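Local coordinates for Lmo2181 protein (Listeria monocytogenes serovar 1/2a, PDB 5JCV) that is a class B sortase, here as its sortase domain, a transpeptidase that cleaves C-terminal sorting signals and joins surface proteins covalently to the cell wall, at residues A[114-119]-A[178-183]; A[97-102]-A[110-115]; A[57-62]-A[125-130]; A[22-27]-A[81-86]. All coordinates share one frame; numbering follows the deposited sequence. Where two conformers were deposited one is given.

How the interactions relate
From the N terminus, interaction 4 comes first: 22-27 meets 81-86, closing a 53-residue loop at the start of strand 26-30. Interaction 3 opens at 57-62, within that loop, and closes at 125-130, so the two cross; their centres are about 24 Å apart, on opposite sides of the chain's centre. Interaction 2, the hairpin 97-102 with 110-115, falls wholly between the segments of interaction 3. Interaction 1 starts where interaction 2 ends, sharing Ala114 and Val115, crosses interaction 3 and returns to the C terminus at 178-183. Interactions 1 and 2 thus align strands 98-102, 107-118 and 176-182, while interaction 3 joins two loops and interaction 4 joins the turn entering strand 26-30 to segment 81-86.

Interaction 1: residues A[114-119]-A[178-183]; sequences AVYETT and VIQGKL
Tyr116 and Gln180 meet across an antiparallel strand pair, 107-118 against 176-182, within the beta-barrel of the sortase fold. The tight part is a three-residue register. Ala114 with Gln180 and Tyr116 with Val178 are hydrogen-bonded pairs flanking the non-hydrogen-bonded pair Val115 with Ile179. Four backbone bonds hold it, from a 2.9 Å bond of Gln180 N to Ala114 O to a longer one of 3.3 Å from Ala114 N to Gln180 O. Val115 and Ile179 project to one face of the sheet, side by side, and Val115 CG2 lies 3.7 Å from Ile179 CD1. On the other face, Tyr116 carries its CG between the backbone N and the carbonyl carbon (chi1 46°), and the ring runs alongside Val178. Val178 CB sits over that ring in a CH-pi contact, 4.2 Å from the centroid and 26° off the normal. Helix 132-145 covers this face through Val142 and Gln145.

Toward the C-terminal end of 114-119 the contact loosens. Thr118 reaches Val178 through a single methyl pair, CG2 to CG2 at 4.1 Å, its OG1 being bonded to Asp121 O, and Glu117 points away into an exposed position.

Back in the tight part, both NE2 and OE1 of the buried Gln180 have partners: NE2 is bonded to Tyr138 OH and Thr162 OG1, and OE1 sits at the Tyr116 ring edge. There Tyr116 OH donates to Gln180 OE1 at 2.9 Å, approaching from above the amide plane, 69° out of it, with ring and amide nearly perpendicular.

Interaction 2: residues A[97-102]-A[110-115]; sequences PTFSYE and VEIFAV
Phe99 and Val110 lie side by side and point the same way, with the valine laid over one ring face. Val110 CB stands 3.8 Å from the ring centroid, only 15° off the normal, which identifies a CH-pi contact. The valine is offset toward the rim: CG1 lies toward CE2 and CZ, 3.7 Å from Phe99 CZ, and CG2 toward CE1, 3.8 Å from Phe99 CE1. In Phe99, chi1 of 63° sets CG between the backbone N and the carbonyl carbon; the ring beyond it lies beside Val110. Ile112 crosses Phe99 at about a right angle and brings CD1 to the ring edge, 4.0 Å from Phe99 CD2. The backbone confirms the pairing: Val110 N donates to Phe99 O at 2.7 Å, Phe99 N to Val110 O, and Ile112 N to Pro97 O. One water donates to Ile112 O at 2.7 Å; its link to Pro97 O is doubtful. Beyond it Phe113 and Ala114 both face Gln180, a classic beta bulge. Ser100 and Glu102 bond through their backbones to strand 14-19. The arrangement is a two-stranded antiparallel beta hairpin, 98-102 with 107-118, built into the closed sheet of the sortase beta-barrel.

Interaction 3: residues A[57-62]-A[125-130]; sequences YRNTNE and IETEFP
Arg58 clasps the backbone of Ile125 with the end of its guanidinium. The side chain bends at chi3 (-65°), which places NE. NH1 and NH2 then approach Ile125 O together, at 3.1 Å from NH1 and 3.0 Å from NH2, with N-H...O angles of 140° and 145°. Two donors converging on one carbonyl oxygen would fix the rotation of the guanidinium, and its NE is further held by a salt bridge to Asp56. Thr127 lies over one face of the group: its CG2 sits above the centre, 3.6 Å from the plane. Thr127 OG1 comes within 3.1 Å of Arg58 NH1, but the angle is too poor for a hydrogen bond. The carboxylate of Glu128 stays farther off, its OE2 5.0 Å from Arg58 NH1, so any attraction would be through-space and modest.

Next in sequence, Asn59 turns its amide to the other segment, ND2 lying 3.7 Å from Thr127 CG2, while its OD1 accepts from the backbone N of Ile69.

Both segments are loops without regular structure. They meet beside strand 67-72, whose Ile69 touches Arg58 and Thr127, and the 125-130 loop leads directly into helix 132-145, where Phe129 packs edge-to-face on Phe135 and Tyr138.

Interaction 4: residues A[22-27]-A[81-86]; sequences DTEIDY and FADLRK
The Phe81 ring and the Asp83 carboxylate are the flat groups met by 22-27. Ile25 meets the ring obliquely: its CD1 is 3.9 Å from Phe81 CD1 and its CG2 3.9 Å from Phe81 CE1. The side chains of Ile25 and Phe81 cross at about a right angle, and Ile25 CD1 also touches Leu84 CD2 at 3.8 Å, so this one methyl touches both apolar side chains. Leu18 of strand 14-19 touches both Ile25 and Phe81, extending the apolar cluster.

The carboxylate of Asp83 stands nearly perpendicular to that of Glu24, the planes 89° apart. Asp83 OD2 accepts from Glu24 N at 2.8 Å, the N-H...O angle being 164°, and the donor comes nearly in line with the C-O bond. The same oxygen is close to Thr23 CB, at 3.3 Å, so the aspartate is pressed against the turn it binds. Glu24 OE2 stays 5.2 Å from Asp83 OD2, and the N-H would be expected to favour the charged form of Asp83.

Thr23 keeps the turn in shape: Ile25 N donates to its OG1 at 2.8 Å, and OG1 is also bonded to Ile20 O. Its CG2 meets the aliphatic part of Lys86, 3.9 Å from CD, the two side chains sliding past each other in opposite directions.

This is an ST turn at Thr23, gripped by an acid of the 3-10 segment 82-86, where the chain enters strand 26-30 of the sortase barrel.

Interaction 1: residues A[114-119]-A[178-183]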
# COMPACT_ATOMS: atom_id res chain seq x y z
N ALA A 114 -21.05 -17.78 -0.50
CA ALA A 114 -21.05 -18.91 -1.46
C ALA A 114 -19.77 -19.70 -1.38
O ALA A 114 -18.67 -19.16 -1.33
CB ALA A 114 -21.24 -18.42 -2.89
N VAL A 115 -19.93 -21.01 -1.45
CA VAL A 115 -18.83 -21.97 -1.33
C VAL A 115 -19.09 -23.11 -2.34
O VAL A 115 -20.16 -23.68 -2.33
CB VAL A 115 -18.82 -22.54 0.09
CG1 VAL A 115 -17.92 -23.74 0.21
CG2 VAL A 115 -18.47 -21.46 1.10
N TYR A 116 -18.14 -23.42 -3.22
CA TYR A 116 -18.32 -24.58 -4.12
C TYR A 116 -17.01 -25.01 -4.72
O TYR A 116 -16.00 -24.28 -4.65
CB TYR A 116 -19.31 -24.26 -5.25
CG TYR A 116 -19.08 -22.93 -5.92
CD1 TYR A 116 -18.25 -22.82 -7.02
CD2 TYR A 116 -19.67 -21.75 -5.41
CE1 TYR A 116 -18.03 -21.59 -7.63
CE2 TYR A 116 -19.44 -20.52 -6.00
CZ TYR A 116 -18.60 -20.45 -7.10
OH TYR A 116 -18.37 -19.28 -7.71
N GLU A 117 -17.02 -26.21 -5.29
CA GLU A 117 -15.94 -26.69 -6.13
C GLU A 117 -16.44 -26.57 -7.53
O GLU A 117 -17.65 -26.73 -7.79
CB GLU A 117 -15.66 -28.17 -5.93
CG GLU A 117 -15.03 -28.52 -4.61
CD GLU A 117 -14.96 -30.03 -4.40
OE1 GLU A 117 -16.03 -30.68 -4.14
OE2 GLU A 117 -13.82 -30.53 -4.48
N THR A 118 -15.51 -26.40 -8.44
CA THR A 118 -15.86 -26.40 -9.85
C THR A 118 -14.69 -26.86 -10.69
O THR A 118 -13.54 -26.43 -10.46
CB THR A 118 -16.23 -24.99 -10.29
OG1 THR A 118 -16.60 -25.00 -11.67
CG2 THR A 118 -15.03 -24.05 -10.05
N THR A 119 -14.99 -27.71 -11.68
CA THR A 119 -14.01 -28.33 -12.59
C THR A 119 -13.97 -27.67 -14.00
O THR A 119 -12.89 -27.46 -14.56
CB THR A 119 -14.33 -29.85 -12.72
OG1 THR A 119 -15.76 -30.03 -12.73
CG2 THR A 119 -13.81 -30.64 -11.55
N VAL A 178 -13.59 -22.75 -4.37
CA VAL A 178 -13.94 -21.33 -4.51
C VAL A 178 -14.75 -20.89 -3.30
O VAL A 178 -15.67 -21.56 -2.91
CB VAL A 178 -14.76 -21.05 -5.77
CG1 VAL A 178 -15.09 -19.56 -5.84
CG2 VAL A 178 -14.01 -21.47 -7.00
N ILE A 179 -14.38 -19.75 -2.75
CA ILE A 179 -15.11 -19.12 -1.64
C ILE A 179 -15.38 -17.71 -2.10
O ILE A 179 -14.48 -17.05 -2.60
CB ILE A 179 -14.20 -19.04 -0.40
CG1 ILE A 179 -13.75 -20.44 -0.03
CG2 ILE A 179 -14.88 -18.39 0.78
CD1 ILE A 179 -14.87 -21.34 0.39
N GLN A 180 -16.62 -17.28 -1.98
CA GLN A 180 -16.96 -15.91 -2.28
C GLN A 180 -17.67 -15.18 -1.12
O GLN A 180 -18.52 -15.73 -0.42
CB GLN A 180 -17.81 -15.90 -3.52
CG GLN A 180 -17.10 -16.50 -4.70
CD GLN A 180 -17.94 -16.41 -5.92
OE1 GLN A 180 -18.96 -17.08 -5.99
NE2 GLN A 180 -17.55 -15.55 -6.87
N GLY A 181 -17.27 -13.93 -0.90
CA GLY A 181 -17.75 -13.21 0.24
C GLY A 181 -18.08 -11.77 -0.11
O GLY A 181 -17.53 -11.21 -1.05
N LYS A 182 -18.98 -11.18 0.68
CA LYS A 182 -19.39 -9.78 0.53
C LYS A 182 -18.40 -8.83 1.21
O LYS A 182 -18.04 -9.03 2.36
CB LYS A 182 -20.78 -9.62 1.17
CG LYS A 182 -21.36 -8.21 1.18
CD LYS A 182 -22.55 -8.11 2.12
CE LYS A 182 -23.80 -8.67 1.48
NZ LYS A 182 -24.96 -8.61 2.41
N LEU A 183 -17.93 -7.81 0.49
CA LEU A 183 -17.19 -6.71 1.12
C LEU A 183 -18.06 -5.87 2.01
O LEU A 183 -19.26 -5.70 1.80
CB LEU A 183 -16.55 -5.76 0.11
CG LEU A 183 -15.24 -6.24 -0.51
CD1 LEU A 183 -14.56 -5.05 -1.19
CD2 LEU A 183 -14.34 -6.86 0.54
OXT LEU A 183 -17.55 -5.35 2.98

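Interaction 2: residues A[97-102]-A[110-115]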
# COMPACT_ATOMS: atom_id res chain seq x y z
N PRO A 97 -17.80 -17.67 9.54
CA PRO A 97 -18.54 -16.96 8.50
C PRO A 97 -17.78 -15.79 7.84
O PRO A 97 -18.26 -15.24 6.85
CB PRO A 97 -19.79 -16.45 9.26
CG PRO A 97 -19.35 -16.29 10.69
CD PRO A 97 -18.20 -17.27 10.91
N THR A 98 -16.61 -15.40 8.36
CA THR A 98 -15.88 -14.26 7.78
C THR A 98 -14.38 -14.46 7.77
O THR A 98 -13.81 -15.19 8.60
CB THR A 98 -16.09 -12.91 8.60
OG1 THR A 98 -15.35 -12.98 9.83
CG2 THR A 98 -17.57 -12.67 8.93
N PHE A 99 -13.71 -13.73 6.89
CA PHE A 99 -12.26 -13.63 6.95
C PHE A 99 -11.83 -12.18 6.76
O PHE A 99 -12.67 -11.32 6.46
CB PHE A 99 -11.60 -14.56 5.92
CG PHE A 99 -11.91 -14.24 4.50
CD1 PHE A 99 -11.08 -13.43 3.75
CD2 PHE A 99 -13.02 -14.78 3.88
CE1 PHE A 99 -11.38 -13.12 2.44
CE2 PHE A 99 -13.32 -14.50 2.55
CZ PHE A 99 -12.50 -13.67 1.83
N SER A 100 -10.54 -11.91 6.94
CA SER A 100 -10.01 -10.56 6.75
C SER A 100 -9.08 -10.43 5.59
O SER A 100 -8.15 -11.21 5.40
CB SER A 100 -9.36 -9.98 8.02
OG SER A 100 -8.61 -10.92 8.73
N TYR A 101 -9.36 -9.39 4.82
CA TYR A 101 -8.66 -9.08 3.61
C TYR A 101 -8.14 -7.67 3.76
O TYR A 101 -8.93 -6.76 3.98
CB TYR A 101 -9.65 -9.15 2.42
CG TYR A 101 -9.14 -8.49 1.16
CD1 TYR A 101 -7.97 -8.95 0.54
CD2 TYR A 101 -9.81 -7.38 0.58
CE1 TYR A 101 -7.49 -8.34 -0.62
CE2 TYR A 101 -9.33 -6.77 -0.58
CZ TYR A 101 -8.16 -7.25 -1.17
OH TYR A 101 -7.61 -6.67 -2.29
N GLU A 102 -6.83 -7.50 3.70
CA GLU A 102 -6.23 -6.17 3.60
C GLU A 102 -5.93 -5.87 2.13
O GLU A 102 -5.47 -6.74 1.39
CB GLU A 102 -4.94 -6.05 4.41
CG GLU A 102 -5.10 -5.52 5.83
CD GLU A 102 -5.21 -6.61 6.87
OE1 GLU A 102 -4.15 -6.93 7.45
OE2 GLU A 102 -6.34 -7.14 7.11
N VAL A 110 -14.68 -9.87 5.48
CA VAL A 110 -15.48 -10.36 4.38
C VAL A 110 -16.45 -11.40 4.90
O VAL A 110 -16.05 -12.31 5.62
CB VAL A 110 -14.58 -11.00 3.32
CG1 VAL A 110 -15.43 -11.45 2.14
CG2 VAL A 110 -13.51 -10.02 2.84
N GLU A 111 -17.70 -11.28 4.48
CA GLU A 111 -18.78 -12.14 4.90
C GLU A 111 -19.10 -13.17 3.80
O GLU A 111 -19.71 -12.85 2.76
CB GLU A 111 -20.02 -11.26 5.17
CG GLU A 111 -20.87 -11.75 6.31
CD GLU A 111 -22.15 -10.94 6.55
OE1 GLU A 111 -22.26 -9.75 6.15
OE2 GLU A 111 -23.06 -11.54 7.19
N ILE A 112 -18.71 -14.42 4.05
CA ILE A 112 -18.87 -15.48 3.07
C ILE A 112 -20.34 -15.79 2.80
O ILE A 112 -21.14 -15.99 3.72
CB ILE A 112 -18.16 -16.76 3.56
CG1 ILE A 112 -16.65 -16.55 3.56
CG2 ILE A 112 -18.52 -17.94 2.67
CD1 ILE A 112 -15.91 -17.48 4.51
N PHE A 113 -20.70 -15.86 1.53
CA PHE A 113 -22.05 -16.18 1.11
C PHE A 113 -22.16 -17.35 0.10
O PHE A 113 -23.26 -17.87 -0.11
CB PHE A 113 -22.71 -14.94 0.54
CG PHE A 113 -22.19 -14.52 -0.81
CD1 PHE A 113 -22.78 -15.01 -1.96
CD2 PHE A 113 -21.16 -13.62 -0.92
CE1 PHE A 113 -22.30 -14.63 -3.20
CE2 PHE A 113 -20.69 -13.23 -2.15
CZ PHE A 113 -21.26 -13.74 -3.29
N ALA A 114 -21.05 -17.78 -0.50
CA ALA A 114 -21.05 -18.91 -1.46
C ALA A 114 -19.77 -19.70 -1.38
O ALA A 114 -18.67 -19.16 -1.33
CB ALA A 114 -21.24 -18.42 -2.89
N VAL A 115 -19.93 -21.01 -1.45
CA VAL A 115 -18.83 -21.97 -1.33
C VAL A 115 -19.09 -23.11 -2.34
O VAL A 115 -20.16 -23.68 -2.33
CB VAL A 115 -18.82 -22.54 0.09
CG1 VAL A 115 -17.92 -23.74 0.21
CG2 VAL A 115 -18.47 -21.46 1.10
O HOH W 1 -20.60 -15.81 6.31

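Interaction 3: residues A[57-62]-A[125-130]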
# COMPACT_ATOMS: atom_id res chain seq x y z
N TYR A 57 -4.69 -10.01 -12.03
CA TYR A 57 -4.13 -8.81 -12.65
C TYR A 57 -5.17 -7.83 -13.16
O TYR A 57 -4.86 -6.64 -13.35
CB TYR A 57 -3.24 -9.20 -13.83
CG TYR A 57 -4.00 -9.51 -15.13
CD1 TYR A 57 -4.32 -8.49 -16.07
CD2 TYR A 57 -4.33 -10.82 -15.46
CE1 TYR A 57 -4.97 -8.81 -17.27
CE2 TYR A 57 -4.96 -11.13 -16.64
CZ TYR A 57 -5.29 -10.14 -17.54
OH TYR A 57 -5.95 -10.55 -18.71
N ARG A 58 -6.37 -8.31 -13.43
CA ARG A 58 -7.47 -7.42 -13.83
C ARG A 58 -8.05 -6.55 -12.71
O ARG A 58 -8.82 -5.65 -13.00
CB ARG A 58 -8.60 -8.23 -14.45
CG ARG A 58 -8.23 -8.94 -15.75
CD ARG A 58 -9.33 -9.92 -16.17
NE ARG A 58 -9.45 -11.01 -15.20
CZ ARG A 58 -10.50 -11.83 -15.05
NH1 ARG A 58 -11.58 -11.71 -15.80
NH2 ARG A 58 -10.47 -12.78 -14.11
N ASN A 59 -7.73 -6.83 -11.44
CA ASN A 59 -8.36 -6.11 -10.32
C ASN A 59 -7.41 -5.07 -9.80
O ASN A 59 -6.45 -5.41 -9.09
CB ASN A 59 -8.74 -7.02 -9.15
CG ASN A 59 -9.69 -8.12 -9.55
OD1 ASN A 59 -9.45 -9.26 -9.23
ND2 ASN A 59 -10.77 -7.79 -10.22
N THR A 60 -7.69 -3.82 -10.17
CA THR A 60 -6.83 -2.66 -9.86
C THR A 60 -7.60 -1.48 -9.26
O THR A 60 -7.05 -0.43 -9.16
CB THR A 60 -6.15 -2.18 -11.13
OG1 THR A 60 -7.17 -2.00 -12.11
CG2 THR A 60 -5.17 -3.25 -11.62
N ASN A 61 -8.83 -1.71 -8.83
CA ASN A 61 -9.66 -0.72 -8.21
C ASN A 61 -10.64 -1.31 -7.21
O ASN A 61 -11.76 -1.69 -7.57
CB ASN A 61 -10.43 0.04 -9.31
CG ASN A 61 -11.29 1.16 -8.76
OD1 ASN A 61 -11.60 1.27 -7.53
ND2 ASN A 61 -11.70 2.03 -9.68
N GLU A 62 -10.20 -1.36 -5.97
CA GLU A 62 -11.02 -1.71 -4.79
C GLU A 62 -12.49 -1.18 -4.82
O GLU A 62 -13.45 -1.90 -4.51
CB GLU A 62 -10.32 -1.05 -3.61
CG GLU A 62 -10.08 -1.83 -2.34
CD GLU A 62 -9.02 -1.12 -1.49
OE1 GLU A 62 -7.95 -0.78 -2.04
OE2 GLU A 62 -9.24 -0.88 -0.30
N ILE A 125 -15.27 -16.37 -12.72
CA ILE A 125 -14.08 -15.53 -12.88
C ILE A 125 -14.36 -14.22 -13.64
O ILE A 125 -13.41 -13.50 -13.98
CB ILE A 125 -12.92 -16.25 -13.59
CG1 ILE A 125 -13.18 -16.35 -15.12
CG2 ILE A 125 -12.68 -17.59 -12.95
CD1 ILE A 125 -12.01 -16.88 -15.94
N GLU A 126 -15.62 -13.94 -13.95
CA GLU A 126 -15.98 -12.67 -14.56
C GLU A 126 -15.65 -11.51 -13.64
O GLU A 126 -15.99 -11.52 -12.43
CB GLU A 126 -17.45 -12.64 -14.90
CG GLU A 126 -17.85 -11.47 -15.76
CD GLU A 126 -19.22 -11.67 -16.37
OE1 GLU A 126 -19.59 -12.84 -16.59
OE2 GLU A 126 -19.91 -10.65 -16.62
N THR A 127 -14.94 -10.53 -14.19
CA THR A 127 -14.68 -9.26 -13.50
C THR A 127 -15.37 -8.02 -14.09
O THR A 127 -15.36 -6.97 -13.46
CB THR A 127 -13.17 -8.99 -13.38
OG1 THR A 127 -12.55 -8.97 -14.67
CG2 THR A 127 -12.52 -10.06 -12.52
N GLU A 128 -15.99 -8.14 -15.26
CA GLU A 128 -16.54 -7.00 -15.97
C GLU A 128 -18.06 -7.14 -16.07
O GLU A 128 -18.57 -8.17 -16.48
CB GLU A 128 -15.91 -6.89 -17.36
CG GLU A 128 -14.51 -6.27 -17.35
CD GLU A 128 -13.56 -6.86 -18.40
OE1 GLU A 128 -13.91 -6.83 -19.61
OE2 GLU A 128 -12.47 -7.35 -18.02
N PHE A 129 -18.77 -6.11 -15.62
CA PHE A 129 -20.23 -6.14 -15.55
C PHE A 129 -20.79 -4.82 -16.11
O PHE A 129 -20.88 -3.86 -15.35
CB PHE A 129 -20.67 -6.37 -14.10
CG PHE A 129 -20.11 -7.63 -13.50
CD1 PHE A 129 -20.71 -8.86 -13.77
CD2 PHE A 129 -18.95 -7.59 -12.73
CE1 PHE A 129 -20.17 -10.04 -13.26
CE2 PHE A 129 -18.40 -8.77 -12.22
CZ PHE A 129 -19.02 -9.99 -12.49
N PRO A 130 -21.13 -4.77 -17.43
CA PRO A 130 -21.59 -3.51 -18.06
C PRO A 130 -22.53 -2.74 -17.16
O PRO A 130 -22.25 -1.59 -16.79
CB PRO A 130 -22.31 -3.97 -19.34
CG PRO A 130 -21.70 -5.30 -19.66
CD PRO A 130 -21.06 -5.87 -18.41

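Interaction 4: residues A[22-27]-A[81-86]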
# COMPACT_ATOMS: atom_id res chain seq x y z
N ASP A 22 -7.74 -20.23 12.10
CA ASP A 22 -7.74 -21.71 12.15
C ASP A 22 -7.38 -22.33 10.80
O ASP A 22 -7.86 -23.39 10.45
CB ASP A 22 -9.08 -22.26 12.67
CG ASP A 22 -9.44 -21.70 14.08
OD1 ASP A 22 -8.55 -21.32 14.85
OD2 ASP A 22 -10.62 -21.65 14.41
N THR A 23 -6.55 -21.65 10.02
CA THR A 23 -6.00 -22.24 8.78
C THR A 23 -4.57 -21.82 8.65
O THR A 23 -4.10 -21.02 9.44
CB THR A 23 -6.75 -21.81 7.52
OG1 THR A 23 -6.39 -20.47 7.16
CG2 THR A 23 -8.25 -21.91 7.74
N GLU A 24 -3.88 -22.34 7.64
CA GLU A 24 -2.56 -21.85 7.33
C GLU A 24 -2.64 -20.54 6.58
O GLU A 24 -1.60 -19.97 6.32
CB GLU A 24 -1.77 -22.85 6.46
CG GLU A 24 -1.58 -24.20 7.12
CD GLU A 24 -0.39 -24.99 6.57
OE1 GLU A 24 0.42 -24.47 5.79
OE2 GLU A 24 -0.30 -26.20 6.89
N ILE A 25 -3.83 -20.07 6.20
CA ILE A 25 -3.95 -18.95 5.25
C ILE A 25 -3.78 -17.64 6.03
O ILE A 25 -4.70 -17.16 6.72
CB ILE A 25 -5.29 -18.92 4.51
CG1 ILE A 25 -5.40 -20.17 3.66
CG2 ILE A 25 -5.36 -17.66 3.61
CD1 ILE A 25 -6.79 -20.44 3.14
N ASP A 26 -2.55 -17.13 5.99
CA ASP A 26 -2.15 -15.94 6.71
C ASP A 26 -0.96 -15.46 5.90
O ASP A 26 0.17 -15.76 6.23
CB ASP A 26 -1.75 -16.29 8.13
CG ASP A 26 -1.47 -15.03 9.00
OD1 ASP A 26 -1.51 -13.86 8.50
OD2 ASP A 26 -1.24 -15.22 10.20
N TYR A 27 -1.23 -14.81 4.76
CA TYR A 27 -0.23 -14.65 3.76
C TYR A 27 -0.29 -13.25 3.14
O TYR A 27 -1.36 -12.61 3.13
CB TYR A 27 -0.41 -15.68 2.64
CG TYR A 27 -0.15 -17.15 2.97
CD1 TYR A 27 1.10 -17.58 3.38
CD2 TYR A 27 -1.15 -18.12 2.77
CE1 TYR A 27 1.35 -18.92 3.64
CE2 TYR A 27 -0.91 -19.46 3.03
CZ TYR A 27 0.35 -19.87 3.46
OH TYR A 27 0.60 -21.20 3.74
N PHE A 81 -3.46 -22.21 -0.53
CA PHE A 81 -4.92 -22.29 -0.46
C PHE A 81 -5.47 -23.69 -0.28
O PHE A 81 -6.67 -23.91 -0.41
CB PHE A 81 -5.54 -21.64 -1.67
CG PHE A 81 -5.80 -20.16 -1.53
CD1 PHE A 81 -5.43 -19.44 -0.38
CD2 PHE A 81 -6.38 -19.47 -2.59
CE1 PHE A 81 -5.70 -18.08 -0.27
CE2 PHE A 81 -6.66 -18.12 -2.48
CZ PHE A 81 -6.28 -17.42 -1.33
N ALA A 82 -4.63 -24.64 0.11
CA ALA A 82 -5.21 -25.96 0.42
C ALA A 82 -6.33 -25.88 1.45
O ALA A 82 -7.28 -26.69 1.39
CB ALA A 82 -4.14 -26.95 0.87
N ASP A 83 -6.24 -24.94 2.41
CA ASP A 83 -7.26 -24.91 3.47
C ASP A 83 -8.63 -24.37 3.05
O ASP A 83 -9.59 -24.46 3.82
CB ASP A 83 -6.74 -24.18 4.72
CG ASP A 83 -5.87 -25.09 5.62
OD1 ASP A 83 -5.82 -26.35 5.39
OD2 ASP A 83 -5.21 -24.54 6.53
N LEU A 84 -8.76 -23.86 1.83
CA LEU A 84 -10.08 -23.41 1.33
C LEU A 84 -11.14 -24.54 1.40
O LEU A 84 -12.34 -24.29 1.63
CB LEU A 84 -9.98 -22.83 -0.12
CG LEU A 84 -9.26 -21.49 -0.33
CD1 LEU A 84 -9.49 -20.87 -1.71
CD2 LEU A 84 -9.72 -20.53 0.73
N ARG A 85 -10.68 -25.77 1.23
CA ARG A 85 -11.55 -26.94 1.27
C ARG A 85 -12.21 -27.16 2.64
O ARG A 85 -13.21 -27.89 2.76
CB ARG A 85 -10.75 -28.19 0.86
CG ARG A 85 -9.77 -28.58 1.96
CD ARG A 85 -8.96 -29.85 1.70
NE ARG A 85 -8.04 -30.12 2.79
CZ ARG A 85 -7.23 -31.18 2.84
NH1 ARG A 85 -7.25 -32.12 1.88
NH2 ARG A 85 -6.42 -31.33 3.89
N LYS A 86 -11.67 -26.56 3.69
CA LYS A 86 -12.34 -26.67 5.01
C LYS A 86 -13.79 -26.14 4.99
O LYS A 86 -14.66 -26.59 5.75
CB LYS A 86 -11.56 -25.95 6.09
CG LYS A 86 -10.18 -26.53 6.43
CD LYS A 86 -9.49 -25.62 7.45
CE LYS A 86 -8.19 -26.19 7.96
NZ LYS A 86 -8.41 -27.15 9.09